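Lipase (Pelosinus fermentans, PDB 5AH0) probably hydrolyses ester bonds as a zinc-binding lipase of the alpha/beta-hydrolase fold, and also degrades the synthetic polyester poly(butylene adipate-co-terephthalate). Local coordinates at residues S52-R57 with N236-T241; E60-I65 with L142-A147; Y72-S77 with H82-R87; Y198-D203 with R221-A226. All coordinates share one frame; numbering follows the deposited sequence.

Contact 1 of 4, residues S52-R57 with N236-T241; sequences SSNWDR and NWDLST. With ZN (zinc ion), chain C.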
# COMPACT_ATOMS: atom_id res chain seq x y z
N SER A 52 -6.97 -1.40 -6.69
CA SER A 52 -6.30 -1.73 -7.95
C SER A 52 -5.10 -2.66 -7.72
O SER A 52 -4.70 -2.95 -6.59
CB SER A 52 -5.83 -0.46 -8.67
OG SER A 52 -6.90 0.43 -8.92
N SER A 53 -4.52 -3.11 -8.83
CA SER A 53 -3.28 -3.89 -8.85
C SER A 53 -2.08 -3.05 -8.42
O SER A 53 -2.13 -1.82 -8.45
CB SER A 53 -3.05 -4.45 -10.26
OG SER A 53 -1.72 -4.91 -10.46
N ASN A 54 -0.99 -3.70 -8.03
CA ASN A 54 0.24 -3.00 -7.70
C ASN A 54 0.82 -2.30 -8.92
O ASN A 54 1.31 -1.17 -8.82
CB ASN A 54 1.25 -3.98 -7.09
CG ASN A 54 0.98 -4.26 -5.61
OD1 ASN A 54 0.78 -3.33 -4.82
ND2 ASN A 54 0.98 -5.53 -5.23
N TRP A 55 0.74 -2.95 -10.08
CA TRP A 55 1.15 -2.34 -11.33
C TRP A 55 0.38 -1.05 -11.57
O TRP A 55 0.97 -0.02 -11.89
CB TRP A 55 0.93 -3.30 -12.51
CG TRP A 55 1.32 -2.74 -13.86
CD1 TRP A 55 0.59 -1.89 -14.65
CD2 TRP A 55 2.53 -3.01 -14.58
NE1 TRP A 55 1.28 -1.61 -15.80
CE2 TRP A 55 2.47 -2.29 -15.79
CE3 TRP A 55 3.67 -3.79 -14.32
CZ2 TRP A 55 3.49 -2.32 -16.74
CZ3 TRP A 55 4.68 -3.82 -15.26
CH2 TRP A 55 4.58 -3.09 -16.46
N ASP A 56 -0.94 -1.11 -11.43
CA ASP A 56 -1.76 0.08 -11.61
C ASP A 56 -1.44 1.14 -10.57
O ASP A 56 -1.32 2.32 -10.90
CB ASP A 56 -3.24 -0.29 -11.53
CG ASP A 56 -3.75 -0.92 -12.80
OD1 ASP A 56 -2.94 -1.54 -13.53
OD2 ASP A 56 -4.97 -0.81 -13.06
N ARG A 57 -1.30 0.73 -9.31
CA ARG A 57 -1.02 1.67 -8.24
C ARG A 57 0.36 2.30 -8.43
O ARG A 57 0.55 3.49 -8.18
CB ARG A 57 -1.12 0.99 -6.88
CG ARG A 57 -2.55 0.76 -6.40
CD ARG A 57 -2.64 -0.45 -5.48
NE ARG A 57 -1.81 -0.30 -4.29
CZ ARG A 57 -2.19 0.31 -3.17
NH1 ARG A 57 -3.41 0.83 -3.09
NH2 ARG A 57 -1.36 0.39 -2.14
N ASN A 236 -7.14 -8.13 -5.14
CA ASN A 236 -7.48 -9.45 -4.62
C ASN A 236 -6.56 -10.56 -5.15
O ASN A 236 -6.33 -11.56 -4.47
CB ASN A 236 -8.95 -9.77 -4.92
CG ASN A 236 -9.22 -9.92 -6.40
OD1 ASN A 236 -8.56 -9.29 -7.22
ND2 ASN A 236 -10.19 -10.76 -6.75
N TRP A 237 -6.00 -10.37 -6.33
CA TRP A 237 -4.99 -11.32 -6.81
C TRP A 237 -3.63 -11.00 -6.19
O TRP A 237 -2.98 -11.88 -5.62
CB TRP A 237 -4.90 -11.30 -8.33
CG TRP A 237 -3.78 -12.11 -8.85
CD1 TRP A 237 -2.65 -11.65 -9.46
CD2 TRP A 237 -3.65 -13.54 -8.80
NE1 TRP A 237 -1.84 -12.71 -9.81
CE2 TRP A 237 -2.43 -13.88 -9.41
CE3 TRP A 237 -4.46 -14.56 -8.30
CZ2 TRP A 237 -2.00 -15.19 -9.53
CZ3 TRP A 237 -4.03 -15.87 -8.42
CH2 TRP A 237 -2.81 -16.17 -9.03
N ASP A 238 -3.22 -9.74 -6.28
CA ASP A 238 -1.90 -9.31 -5.82
C ASP A 238 -1.72 -9.45 -4.30
O ASP A 238 -0.60 -9.55 -3.80
CB ASP A 238 -1.64 -7.86 -6.23
CG ASP A 238 -0.92 -7.74 -7.57
OD1 ASP A 238 -0.43 -8.78 -8.07
OD2 ASP A 238 -0.84 -6.61 -8.10
N LEU A 239 -2.82 -9.43 -3.56
CA LEU A 239 -2.74 -9.58 -2.11
C LEU A 239 -2.65 -11.03 -1.67
O LEU A 239 -2.23 -11.32 -0.55
CB LEU A 239 -3.95 -8.92 -1.45
CG LEU A 239 -3.90 -7.39 -1.47
CD1 LEU A 239 -5.18 -6.80 -0.92
CD2 LEU A 239 -2.70 -6.92 -0.66
N SER A 240 -3.05 -11.94 -2.55
CA SER A 240 -3.03 -13.36 -2.22
C SER A 240 -1.62 -13.91 -2.16
O SER A 240 -0.68 -13.32 -2.70
CB SER A 240 -3.86 -14.16 -3.22
OG SER A 240 -3.27 -14.14 -4.51
N THR A 241 -1.48 -15.05 -1.51
CA THR A 241 -0.21 -15.76 -1.45
C THR A 241 0.22 -16.15 -2.86
O THR A 241 1.42 -16.18 -3.18
CB THR A 241 -0.33 -17.01 -0.59
OG1 THR A 241 -1.39 -17.83 -1.10
CG2 THR A 241 -0.65 -16.62 0.84
ZN ZN C . -3.67 -2.86 -14.75

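Contact 2 of 4, residues E60-I65 with L142-A147; sequences ELYAYI and LSSLFA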
# COMPACT_ATOMS: atom_id res chain seq x y z
N GLU A 60 0.00 4.95 -11.03
CA GLU A 60 -0.69 6.08 -10.43
C GLU A 60 0.24 6.85 -9.52
O GLU A 60 0.19 8.08 -9.46
CB GLU A 60 -1.93 5.61 -9.67
CG GLU A 60 -2.98 5.00 -10.58
CD GLU A 60 -4.02 4.20 -9.82
OE1 GLU A 60 -4.01 4.26 -8.58
OE2 GLU A 60 -4.83 3.50 -10.47
N LEU A 61 1.10 6.13 -8.82
CA LEU A 61 2.04 6.72 -7.86
C LEU A 61 3.06 7.60 -8.58
O LEU A 61 3.34 8.72 -8.12
CB LEU A 61 2.75 5.63 -7.04
CG LEU A 61 3.66 6.02 -5.87
CD1 LEU A 61 3.00 7.02 -4.97
CD2 LEU A 61 4.01 4.79 -5.06
N TYR A 62 3.61 7.10 -9.68
CA TYR A 62 4.58 7.85 -10.47
C TYR A 62 4.00 9.19 -10.89
O TYR A 62 4.61 10.23 -10.69
CB TYR A 62 5.05 7.06 -11.71
CG TYR A 62 5.99 7.85 -12.61
CD1 TYR A 62 7.36 7.87 -12.38
CD2 TYR A 62 5.50 8.57 -13.70
CE1 TYR A 62 8.21 8.59 -13.20
CE2 TYR A 62 6.35 9.30 -14.52
CZ TYR A 62 7.71 9.30 -14.27
OH TYR A 62 8.55 10.02 -15.08
N ALA A 63 2.82 9.14 -11.49
CA ALA A 63 2.14 10.36 -11.92
C ALA A 63 1.79 11.24 -10.73
O ALA A 63 1.90 12.46 -10.81
CB ALA A 63 0.88 10.02 -12.70
N TYR A 64 1.38 10.63 -9.62
CA TYR A 64 0.90 11.42 -8.49
C TYR A 64 2.03 12.26 -7.91
O TYR A 64 1.83 13.43 -7.58
CB TYR A 64 0.27 10.54 -7.41
CG TYR A 64 -0.68 11.31 -6.53
CD1 TYR A 64 -0.22 12.04 -5.44
CD2 TYR A 64 -2.04 11.34 -6.82
CE1 TYR A 64 -1.09 12.76 -4.65
CE2 TYR A 64 -2.92 12.06 -6.03
CZ TYR A 64 -2.44 12.77 -4.94
OH TYR A 64 -3.30 13.49 -4.15
N ILE A 65 3.21 11.66 -7.81
CA ILE A 65 4.40 12.34 -7.33
C ILE A 65 5.01 13.30 -8.36
O ILE A 65 5.07 14.52 -8.15
CB ILE A 65 5.49 11.33 -6.92
CG1 ILE A 65 4.99 10.43 -5.78
CG2 ILE A 65 6.73 12.05 -6.48
CD1 ILE A 65 6.01 9.40 -5.33
N LEU A 142 5.41 6.99 -25.44
CA LEU A 142 5.53 6.03 -24.33
C LEU A 142 5.74 6.75 -22.99
O LEU A 142 6.40 7.79 -22.94
CB LEU A 142 6.69 5.07 -24.60
CG LEU A 142 7.07 4.07 -23.51
CD1 LEU A 142 6.04 2.96 -23.41
CD2 LEU A 142 8.46 3.50 -23.75
N SER A 143 5.19 6.19 -21.90
CA SER A 143 5.37 6.79 -20.58
C SER A 143 6.81 6.72 -20.10
O SER A 143 7.44 5.66 -20.15
CB SER A 143 4.48 6.13 -19.53
OG SER A 143 4.76 6.71 -18.26
N SER A 144 7.31 7.84 -19.60
CA SER A 144 8.69 7.96 -19.14
C SER A 144 9.07 6.94 -18.07
O SER A 144 10.24 6.56 -17.95
CB SER A 144 8.92 9.38 -18.61
OG SER A 144 10.19 9.51 -18.00
N LEU A 145 8.08 6.46 -17.32
CA LEU A 145 8.33 5.48 -16.28
C LEU A 145 9.04 4.23 -16.81
O LEU A 145 9.88 3.65 -16.12
CB LEU A 145 7.01 5.07 -15.60
CG LEU A 145 7.15 4.03 -14.49
CD1 LEU A 145 8.12 4.51 -13.40
CD2 LEU A 145 5.80 3.66 -13.90
N PHE A 146 8.70 3.82 -18.03
CA PHE A 146 9.19 2.56 -18.57
C PHE A 146 10.55 2.64 -19.26
O PHE A 146 11.05 1.64 -19.77
CB PHE A 146 8.16 1.98 -19.54
CG PHE A 146 6.78 1.86 -18.95
CD1 PHE A 146 6.52 0.92 -17.97
CD2 PHE A 146 5.76 2.68 -19.38
CE1 PHE A 146 5.25 0.81 -17.41
CE2 PHE A 146 4.49 2.57 -18.84
CZ PHE A 146 4.23 1.64 -17.85
N ALA A 147 11.16 3.82 -19.28
CA ALA A 147 12.50 3.95 -19.85
C ALA A 147 13.52 3.13 -19.06
O ALA A 147 14.15 2.21 -19.60
CB ALA A 147 12.93 5.42 -19.90

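Contact 3 of 4, residues Y72-S77 with H82-R87; sequences YGHAHS and HSRYGR. With ZN (zinc ion), chain C.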
# COMPACT_ATOMS: atom_id res chain seq x y z
N TYR A 72 -1.02 3.49 -17.61
CA TYR A 72 -0.89 2.11 -17.18
C TYR A 72 -0.04 1.30 -18.17
O TYR A 72 0.42 0.20 -17.85
CB TYR A 72 -2.26 1.47 -17.01
CG TYR A 72 -3.10 2.18 -15.97
CD1 TYR A 72 -2.78 2.09 -14.61
CD2 TYR A 72 -4.19 2.96 -16.34
CE1 TYR A 72 -3.53 2.75 -13.66
CE2 TYR A 72 -4.95 3.61 -15.39
CZ TYR A 72 -4.62 3.51 -14.05
OH TYR A 72 -5.37 4.17 -13.11
N GLY A 73 0.17 1.86 -19.36
CA GLY A 73 1.04 1.24 -20.35
C GLY A 73 0.30 0.74 -21.58
O GLY A 73 -0.83 0.27 -21.48
N HIS A 74 0.95 0.81 -22.74
CA HIS A 74 0.32 0.38 -23.98
C HIS A 74 0.03 -1.13 -23.97
O HIS A 74 -1.11 -1.55 -24.22
CB HIS A 74 1.20 0.74 -25.17
CG HIS A 74 0.57 0.45 -26.49
ND1 HIS A 74 -0.67 0.95 -26.85
CD2 HIS A 74 0.99 -0.29 -27.55
CE1 HIS A 74 -0.98 0.53 -28.06
NE2 HIS A 74 0.01 -0.22 -28.51
N ALA A 75 1.05 -1.93 -23.68
CA ALA A 75 0.91 -3.38 -23.63
C ALA A 75 0.01 -3.85 -22.47
O ALA A 75 -0.97 -4.57 -22.68
CB ALA A 75 2.28 -4.04 -23.54
N HIS A 76 0.36 -3.45 -21.25
CA HIS A 76 -0.38 -3.88 -20.06
C HIS A 76 -1.87 -3.63 -20.17
O HIS A 76 -2.67 -4.54 -19.93
CB HIS A 76 0.15 -3.18 -18.80
CG HIS A 76 -0.66 -3.48 -17.57
ND1 HIS A 76 -0.37 -4.54 -16.73
CD2 HIS A 76 -1.77 -2.89 -17.07
CE1 HIS A 76 -1.26 -4.57 -15.76
NE2 HIS A 76 -2.12 -3.59 -15.94
N SER A 77 -2.24 -2.41 -20.55
CA SER A 77 -3.65 -2.02 -20.65
C SER A 77 -4.43 -2.96 -21.54
O SER A 77 -5.48 -3.46 -21.15
CB SER A 77 -3.79 -0.60 -21.20
OG SER A 77 -2.83 0.27 -20.65
N HIS A 82 -7.88 -2.55 -20.22
CA HIS A 82 -7.98 -1.26 -19.53
C HIS A 82 -8.54 -0.11 -20.35
O HIS A 82 -8.99 -0.28 -21.47
CB HIS A 82 -6.60 -0.79 -19.06
CG HIS A 82 -6.18 -1.32 -17.72
ND1 HIS A 82 -7.07 -1.85 -16.82
CD2 HIS A 82 -4.96 -1.39 -17.15
CE1 HIS A 82 -6.41 -2.22 -15.73
NE2 HIS A 82 -5.13 -1.96 -15.91
N SER A 83 -8.51 1.06 -19.72
CA SER A 83 -8.27 2.31 -20.40
C SER A 83 -6.78 2.51 -20.18
O SER A 83 -6.31 2.35 -19.06
CB SER A 83 -9.07 3.47 -19.81
OG SER A 83 -10.44 3.16 -19.69
N ARG A 84 -6.03 2.80 -21.24
CA ARG A 84 -4.59 2.96 -21.09
C ARG A 84 -4.25 4.13 -20.17
O ARG A 84 -3.35 4.05 -19.34
CB ARG A 84 -3.91 3.17 -22.45
CG ARG A 84 -2.40 3.33 -22.32
CD ARG A 84 -1.76 3.93 -23.55
NE ARG A 84 -0.39 4.35 -23.26
CZ ARG A 84 0.54 4.56 -24.18
NH1 ARG A 84 0.27 4.39 -25.47
NH2 ARG A 84 1.75 4.94 -23.81
N TYR A 85 -4.98 5.23 -20.34
CA TYR A 85 -4.68 6.47 -19.64
C TYR A 85 -5.64 6.68 -18.48
O TYR A 85 -6.84 6.45 -18.61
CB TYR A 85 -4.74 7.65 -20.61
CG TYR A 85 -3.60 7.71 -21.60
CD1 TYR A 85 -2.35 8.21 -21.23
CD2 TYR A 85 -3.77 7.30 -22.93
CE1 TYR A 85 -1.30 8.28 -22.13
CE2 TYR A 85 -2.72 7.36 -23.84
CZ TYR A 85 -1.50 7.86 -23.43
OH TYR A 85 -0.45 7.93 -24.32
N GLY A 86 -5.09 7.12 -17.35
CA GLY A 86 -5.88 7.38 -16.15
C GLY A 86 -6.14 8.85 -15.90
O GLY A 86 -6.43 9.62 -16.83
N ARG A 87 -6.04 9.26 -14.64
CA ARG A 87 -6.30 10.64 -14.25
C ARG A 87 -5.07 11.49 -14.46
O ARG A 87 -3.99 10.98 -14.76
CB ARG A 87 -6.74 10.71 -12.79
CG ARG A 87 -7.96 9.89 -12.48
CD ARG A 87 -8.36 10.04 -11.01
NE ARG A 87 -9.53 9.21 -10.73
CZ ARG A 87 -10.16 9.13 -9.56
NH1 ARG A 87 -9.74 9.83 -8.51
NH2 ARG A 87 -11.23 8.34 -9.46
ZN ZN C . -3.67 -2.86 -14.75

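Contact 4 of 4, residues Y198-D203 with R221-A226; sequences YDFKLD and RVFNSA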
# COMPACT_ATOMS: atom_id res chain seq x y z
N TYR A 198 -15.88 8.67 -0.46
CA TYR A 198 -14.97 7.56 -0.68
C TYR A 198 -15.11 7.11 -2.13
O TYR A 198 -16.22 6.98 -2.64
CB TYR A 198 -15.26 6.41 0.28
CG TYR A 198 -14.18 5.36 0.33
CD1 TYR A 198 -14.04 4.42 -0.69
CD2 TYR A 198 -13.29 5.29 1.41
CE1 TYR A 198 -13.05 3.43 -0.65
CE2 TYR A 198 -12.28 4.31 1.46
CZ TYR A 198 -12.18 3.39 0.42
OH TYR A 198 -11.20 2.43 0.46
N ASP A 199 -13.99 6.88 -2.79
CA ASP A 199 -14.01 6.50 -4.19
C ASP A 199 -13.07 5.34 -4.51
O ASP A 199 -11.90 5.38 -4.14
CB ASP A 199 -13.65 7.70 -5.06
CG ASP A 199 -13.58 7.33 -6.53
OD1 ASP A 199 -14.37 6.46 -6.96
OD2 ASP A 199 -12.73 7.90 -7.25
N PHE A 200 -13.57 4.33 -5.22
CA PHE A 200 -12.74 3.15 -5.46
C PHE A 200 -11.75 3.35 -6.58
O PHE A 200 -10.82 2.55 -6.74
CB PHE A 200 -13.62 1.94 -5.71
CG PHE A 200 -14.40 1.52 -4.50
CD1 PHE A 200 -13.77 0.85 -3.46
CD2 PHE A 200 -15.75 1.80 -4.38
CE1 PHE A 200 -14.46 0.47 -2.33
CE2 PHE A 200 -16.45 1.43 -3.26
CZ PHE A 200 -15.81 0.76 -2.23
N LYS A 201 -11.93 4.43 -7.33
CA LYS A 201 -11.00 4.81 -8.39
C LYS A 201 -10.78 3.67 -9.37
O LYS A 201 -9.65 3.22 -9.59
CB LYS A 201 -9.68 5.28 -7.79
CG LYS A 201 -9.82 6.44 -6.82
CD LYS A 201 -8.62 6.54 -5.90
CE LYS A 201 -8.99 7.23 -4.58
NZ LYS A 201 -8.33 6.54 -3.40
N LEU A 202 -11.87 3.16 -9.93
CA LEU A 202 -11.79 2.10 -10.92
C LEU A 202 -12.33 2.56 -12.26
O LEU A 202 -13.08 1.84 -12.92
CB LEU A 202 -12.55 0.86 -10.43
CG LEU A 202 -11.95 0.35 -9.12
CD1 LEU A 202 -12.85 -0.66 -8.44
CD2 LEU A 202 -10.59 -0.25 -9.39
N ASP A 203 -11.94 3.76 -12.67
CA ASP A 203 -12.48 4.33 -13.91
C ASP A 203 -11.87 3.66 -15.14
O ASP A 203 -12.47 3.67 -16.21
CB ASP A 203 -12.24 5.84 -13.95
CG ASP A 203 -12.65 6.55 -12.66
OD1 ASP A 203 -13.32 5.92 -11.81
OD2 ASP A 203 -12.32 7.74 -12.51
N ARG A 221 -22.16 -2.67 -6.16
CA ARG A 221 -22.01 -2.86 -7.60
C ARG A 221 -20.54 -3.13 -7.94
O ARG A 221 -20.25 -3.95 -8.81
CB ARG A 221 -22.52 -1.63 -8.36
CG ARG A 221 -22.36 -1.71 -9.89
CD ARG A 221 -23.18 -0.63 -10.59
NE ARG A 221 -22.72 0.72 -10.25
CZ ARG A 221 -21.74 1.36 -10.88
NH1 ARG A 221 -21.11 0.80 -11.90
NH2 ARG A 221 -21.40 2.59 -10.48
N VAL A 222 -19.62 -2.50 -7.23
CA VAL A 222 -18.19 -2.72 -7.48
C VAL A 222 -17.74 -4.15 -7.19
O VAL A 222 -17.08 -4.77 -8.02
CB VAL A 222 -17.33 -1.76 -6.63
CG1 VAL A 222 -15.88 -2.25 -6.57
CG2 VAL A 222 -17.43 -0.34 -7.16
N PHE A 223 -18.13 -4.68 -6.03
CA PHE A 223 -17.63 -5.98 -5.58
C PHE A 223 -18.54 -7.15 -5.98
O PHE A 223 -18.26 -8.31 -5.67
CB PHE A 223 -17.40 -5.94 -4.07
CG PHE A 223 -16.30 -5.01 -3.66
CD1 PHE A 223 -14.98 -5.40 -3.72
CD2 PHE A 223 -16.59 -3.72 -3.26
CE1 PHE A 223 -13.96 -4.54 -3.37
CE2 PHE A 223 -15.57 -2.85 -2.90
CZ PHE A 223 -14.26 -3.26 -2.95
N ASN A 224 -19.64 -6.85 -6.66
CA ASN A 224 -20.47 -7.89 -7.25
C ASN A 224 -20.19 -7.96 -8.74
O ASN A 224 -20.92 -8.61 -9.49
CB ASN A 224 -21.95 -7.64 -6.98
CG ASN A 224 -22.29 -7.66 -5.51
OD1 ASN A 224 -21.41 -7.77 -4.65
ND2 ASN A 224 -23.58 -7.53 -5.20
N SER A 225 -19.15 -7.28 -9.17
CA SER A 225 -18.75 -7.28 -10.57
C SER A 225 -18.07 -8.58 -10.98
O SER A 225 -17.45 -9.26 -10.17
CB SER A 225 -17.83 -6.10 -10.86
OG SER A 225 -17.32 -6.20 -12.17
N ALA A 226 -18.18 -8.91 -12.26
CA ALA A 226 -17.58 -10.12 -12.79
C ALA A 226 -16.06 -10.00 -12.86
O ALA A 226 -15.36 -11.01 -12.90
CB ALA A 226 -18.14 -10.44 -14.17

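Contact 1 of 4, residues S52-R57 with N236-T241
The amide plane of N54 is turned 19° from the carboxylate plane of D238, the two side chains crossing at a slant, with ND2 of N54 3.6 Å from CB of D238; within 236-241, OG of S240 lies over one face of the W237 indole, toward its rim. The motif is a helix N-cap: S53 caps helix 54-66 of this alpha/beta-hydrolase, and D238 from the other segment accepts the first N-H of the helix. One oxygen takes both bonds. OD2 of D238 accepts N54 N at 2.9 Å, nearly straight, and OG of S53 at 3.0 Å from the syn side, tilted out of the carboxylate plane. With OG anti to its own backbone N (chi1 164°), S53 also accepts from W55 N, at 3.2 Å. Two donors and the nearby helix N terminus would probably stabilise D238 as the anion. With an alanine in place of D238, N54 N and the S53 hydroxyl would probably lose their shared acceptor at the buried start of the helix. N54 turns its own amide elsewhere, OD1 to T119 and ND2 to Q118. Two residues past N54, D56 binds the zinc ion with H76, H82 and D233; its OD1 lies 1.9 Å from the metal.

Contact 2 of 4, residues E60-I65 with L142-A147
Y62 lays one face of its phenol ring against L145, whose CB sits over the ring centre, 4.1 Å from the centroid and only 6° off the ring normal: a CH-pi contact. The leucine continues along the ring toward the tyrosine backbone, the two side chains sliding past each other in opposite directions. Its CD1 reaches CD1 of Y62 at 3.6 Å, while its CD2 comes within 4.1 Å of the tyrosine CB. Both residues set CG anti to the backbone N (chi1 176° in Y62 and 180° in L145), which sends the two side chains past one another. At the far end of the phenol the contact changes character. OH of Y62 lies 3.4 Å from OG of S144, which donates a weak hydrogen bond, and CB of S144 is nearly as close to the same oxygen. S144 and L145 belong to the short 3-10 segment 144-146, where F146 N bonds back to S143 O at 3.1 Å. L145 is wedged further in: it also packs on L126 and L127 of helix 116-129, while L61, beside Y62 on helix 54-66, reaches V120 and L123 of that same helix. The loop between helix 132-136 and strand 153-159 thus packs on helices 54-66 and 116-129 of the alpha/beta-hydrolase fold. Since the sole polar link is weak and lies near the surface, the cohesion rests mainly on apolar overlap of ring face and leucine, with the hydroxyls at the more exposed end of the ring.

Contact 3 of 4, residues Y72-S77 with H82-R87
Two histidines six positions apart, H76 from the helix and H82 from the loop beyond it, grip one zinc ion, each through NE2 at 2.1 Å. Their rings are oblique, planes at 47°, and D56 and D233 complete the site; a two-histidine, two-aspartate zinc site also occurs in thermophilic bacterial lipases of this kind. H76 sets CG anti to its backbone N (chi1 174°), carrying the ring toward the metal. The backbone shapes the loop too: H82 N gives a bond to S77 O at 2.7 Å, with the donor above the carbonyl plane, and CB of S77 rests 3.5 Å from CB of H82. Y72 adds a second backbone bond: its N donates to R84 O at 3.0 Å, its CB lies 3.9 Å from CD2 of H82, and its ring runs alongside G86 to a hydroxyl bonded to E60. R84 stretches its chain past G73, so that CB of H74 lies over one guanidinium face and OH of Y85 over the opposite one. A serine in place of R84 would probably uncover H74 and leave D71, bound through the arginine NE, without its charged mate. The contact joins the N-terminal part of helix 74-80 to strand 85-89, which pairs antiparallel with strand 68-71, while Y72 also packs against D56 and C59 of helix 54-66.

Contact 4 of 4, residues Y198-D203 with R221-A226
F200 and L202, two positions apart in an irregular loop, make the contact with V222 and F223 at the end of helix 215-223. In sequence order, Y198 comes first and rests CD1 on one face of the F200 ring, while its hydroxyl bonds to M13 O. D199 bends the chain: its OD1 accepts K201 N at 3.2 Å with the N-H almost straight, an Asx turn, and its OD2 forms a salt bridge to R87. F200 then turns its ring toward the helix end, CG anti to the carbonyl carbon (chi1 -67°). The edge of F223 is directed to the face of F200, an offset edge-to-face pair with centroids 5.3 Å apart and planes at 83°; CE2 of F223 approaches CE1 of F200 to 3.5 Å. At another part of the same ring, CD2 of F200 meets CG2 of V222 at 3.9 Å. Two residues on, L202 reaches V222, its CD1 touching CG1 of V222 at 3.9 Å. V222 thus divides its branches, CG2 to the phenylalanine and CG1 to the leucine, with CG1 also over a face of the F223 ring. D203 ends the segment in a second salt bridge to R87. Helix 173-190 continues the packing, V183 against F200, and F175 and A179 against F223, and W228 meets F223 nearly parallel. This is an apolar, aromatic-rich core within the helical insertion between strands 153-159 and 258-265, a region that in related alpha/beta-hydrolase lipases commonly carries the lid.

In the fold
From the N terminus, helix 54-66 is used first, opening contact 1 at its start and contact 2 about two turns further on. Contact 3 follows and closes within a few residues, nested inside the loop of contact 2, which residues 142-147 close. Contact 4 opens and closes later, in series with contacts 2 and 3. All three lie inside the long loop that 236-241 closes in contact 1; none cross. Contacts 1 and 3 share the zinc ion, and W55 NE1 bonds to Y72 O. R87 joins contact 3 to contact 4 through two salt bridges. Together they link the zinc-binding region round residues 72-87, helix 54-66 and the helical insertion after strand 153-159.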